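Local coordinates for UPF0098 protein CT_736 (Chlamydia trachomatis, PDB 3N08) that is of unknown function but belongs to the phosphatidylethanolamine-binding protein family, a family that includes the eukaryotic Raf kinase inhibitor protein, at residues Y115-V120 with G138-T143. Residues are numbered along the deposited sequence; the frame is centred on the assembly and turned at random. Where two conformers were deposited one is given.
Sequences YALDVV and GHIIAT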
loop_
_atom_site.group_PDB
_atom_site.type_symbol
_atom_site.label_atom_id
_atom_site.label_comp_id
_atom_site.label_asym_id
_atom_site.label_seq_id
_atom_site.Cartn_x
_atom_site.Cartn_y
_atom_site.Cartn_z
ATOM N N TYR B 115 -7.824 -8.254 -2.367
ATOM C CA TYR B 115 -9.116 -7.771 -1.912
ATOM C C TYR B 115 -9.377 -8.353 -0.530
ATOM O O TYR B 115 -9.291 -9.551 -0.357
ATOM C CB TYR B 115 -10.244 -8.219 -2.870
ATOM C CG TYR B 115 -9.993 -7.919 -4.333
ATOM C CD1 TYR B 115 -9.229 -8.774 -5.100
ATOM C CD2 TYR B 115 -10.529 -6.805 -4.951
ATOM C CE1 TYR B 115 -8.996 -8.528 -6.442
ATOM C CE2 TYR B 115 -10.293 -6.561 -6.313
ATOM C CZ TYR B 115 -9.527 -7.432 -7.036
ATOM O OH TYR B 115 -9.282 -7.219 -8.384
ATOM N N ALA B 116 -9.763 -7.502 0.417
ATOM C CA ALA B 116 -10.241 -7.957 1.716
ATOM C C ALA B 116 -11.759 -7.957 1.669
ATOM O O ALA B 116 -12.381 -6.957 1.286
ATOM C CB ALA B 116 -9.759 -7.024 2.830
ATOM N N LEU B 117 -12.350 -9.079 2.066
ATOM C CA LEU B 117 -13.812 -9.232 2.096
ATOM C C LEU B 117 -14.323 -9.352 3.525
ATOM O O LEU B 117 -13.618 -9.876 4.397
ATOM C CB LEU B 117 -14.240 -10.492 1.344
ATOM C CG LEU B 117 -13.683 -10.771 -0.037
ATOM C CD1 LEU B 117 -14.403 -11.984 -0.615
ATOM C CD2 LEU B 117 -13.861 -9.580 -0.941
ATOM N N ASP B 118 -15.556 -8.912 3.750
ATOM C CA ASP B 118 -16.197 -9.098 5.054
ATOM C C ASP B 118 -17.026 -10.381 5.150
ATOM O O ASP B 118 -17.890 -10.504 6.029
ATOM C CB ASP B 118 -17.063 -7.887 5.387
ATOM C CG ASP B 118 -18.161 -7.659 4.368
ATOM O OD1 ASP B 118 -18.443 -8.518 3.506
ATOM O OD2 ASP B 118 -18.815 -6.593 4.475
ATOM N N VAL B 119 -16.763 -11.329 4.263
ATOM C CA VAL B 119 -17.412 -12.618 4.278
ATOM C C VAL B 119 -16.397 -13.659 3.814
ATOM O O VAL B 119 -15.358 -13.321 3.213
ATOM C CB VAL B 119 -18.637 -12.699 3.329
ATOM C CG1 VAL B 119 -19.708 -11.657 3.700
ATOM C CG2 VAL B 119 -18.228 -12.575 1.869
ATOM N N VAL B 120 -16.707 -14.906 4.114
ATOM C CA VAL B 120 -16.067 -16.067 3.514
ATOM C C VAL B 120 -16.965 -16.515 2.358
ATOM O O VAL B 120 -18.181 -16.714 2.539
ATOM C CB VAL B 120 -15.903 -17.195 4.556
ATOM C CG1 VAL B 120 -15.361 -18.444 3.911
ATOM C CG2 VAL B 120 -15.000 -16.738 5.710
ATOM N N GLY B 138 -20.318 -6.589 -3.275
ATOM C CA GLY B 138 -20.981 -6.193 -2.058
ATOM C C GLY B 138 -20.187 -6.486 -0.793
ATOM O O GLY B 138 -20.627 -6.119 0.300
ATOM N N HIS B 139 -19.025 -7.130 -0.922
ATOM C CA HIS B 139 -18.307 -7.610 0.250
ATOM C C HIS B 139 -16.893 -7.074 0.302
ATOM O O HIS B 139 -16.176 -7.380 1.252
ATOM C CB HIS B 139 -18.260 -9.138 0.257
ATOM C CG HIS B 139 -19.602 -9.782 0.165
ATOM N ND1 HIS B 139 -20.538 -9.673 1.165
ATOM C CD2 HIS B 139 -20.161 -10.547 -0.798
ATOM C CE1 HIS B 139 -21.631 -10.327 0.815
ATOM N NE2 HIS B 139 -21.429 -10.868 -0.371
ATOM N N ILE B 140 -16.468 -6.321 -0.712
ATOM C CA ILE B 140 -15.080 -5.802 -0.730
ATOM C C ILE B 140 -14.934 -4.588 0.177
ATOM O O ILE B 140 -15.579 -3.546 -0.030
ATOM C CB ILE B 140 -14.619 -5.398 -2.145
ATOM C CG1 ILE B 140 -14.757 -6.570 -3.105
ATOM C CG2 ILE B 140 -13.189 -4.917 -2.131
ATOM C CD1 ILE B 140 -14.465 -6.202 -4.545
ATOM N N ILE B 141 -14.065 -4.697 1.176
ATOM C CA ILE B 141 -13.870 -3.601 2.104
ATOM C C ILE B 141 -12.566 -2.860 1.883
ATOM O O ILE B 141 -12.440 -1.711 2.308
ATOM C CB ILE B 141 -14.063 -4.050 3.570
ATOM C CG1 ILE B 141 -13.019 -5.070 4.011
ATOM C CG2 ILE B 141 -15.502 -4.557 3.773
ATOM C CD1 ILE B 141 -13.203 -5.509 5.477
ATOM N N ALA B 142 -11.619 -3.468 1.184
ATOM C CA ALA B 142 -10.356 -2.795 0.858
ATOM C C ALA B 142 -9.683 -3.528 -0.274
ATOM O O ALA B 142 -9.930 -4.720 -0.481
ATOM C CB ALA B 142 -9.437 -2.773 2.079
ATOM N N THR B 143 -8.793 -2.825 -0.960
ATOM C CA THR B 143 -8.013 -3.431 -2.009
ATOM C C THR B 143 -6.573 -2.956 -1.879
ATOM O O THR B 143 -6.293 -1.975 -1.169
ATOM C CB THR B 143 -8.611 -3.073 -3.382
ATOM O OG1 THR B 143 -8.063 -3.898 -4.420
ATOM C CG2 THR B 143 -8.393 -1.599 -3.682
#
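A classic beta bulge interrupts the pairing of the end of strand 108-117 with the start of the antiparallel strand 140-150, with Ile-141 and Ala-142 together facing Ala-116. Both polar groups of Ala-116 are used: its N donates to Ala-142 O at 2.9 Å, and its O receives Ile-141 N at 2.8 Å. The extra residue, with Ile-141 at psi -18°, shifts the register by one, and Leu-117 therefore pairs with Ile-140. Tyr-115, Leu-117, Ile-140 and Thr-143 share one face of the sheet, where Met-136 of helix 129-136 packs on Tyr-115 and Leu-117. Here Leu-117 CD2 meets Ile-140 CG1 at 3.8 Å, while Ile-140 CD1 lies oblique to the Tyr-115 ring, nearest CD2, the two side chains running side by side. In one of its two conformers, Thr-143 OG1 also lies beside that ring but hydrogen-bonds to Ala-114 O. The other face carries the methyls of Ala-116 and Ala-142.

Beyond the strand end, Asp-118 N continues the pairing to His-139 O at 3.0 Å. The Asp-118 chi1 of 60° sets CG between backbone N and carbonyl carbon, and OD1 accepts a weak bond from His-139 ND1 (3.3 Å), carboxylate and imidazole planes 66° apart. In one of its two conformers, Val-119 sets CG2 over one face of that imidazole, 3.8 Å from the centroid, in a CH-pi contact. Nearby, Thr-143 N hydrogen-bonds to Asp-137 OD1 of the second subunit, placing this bulged antiparallel strand pair, part of the family's larger beta-sheet, at the contact with that subunit.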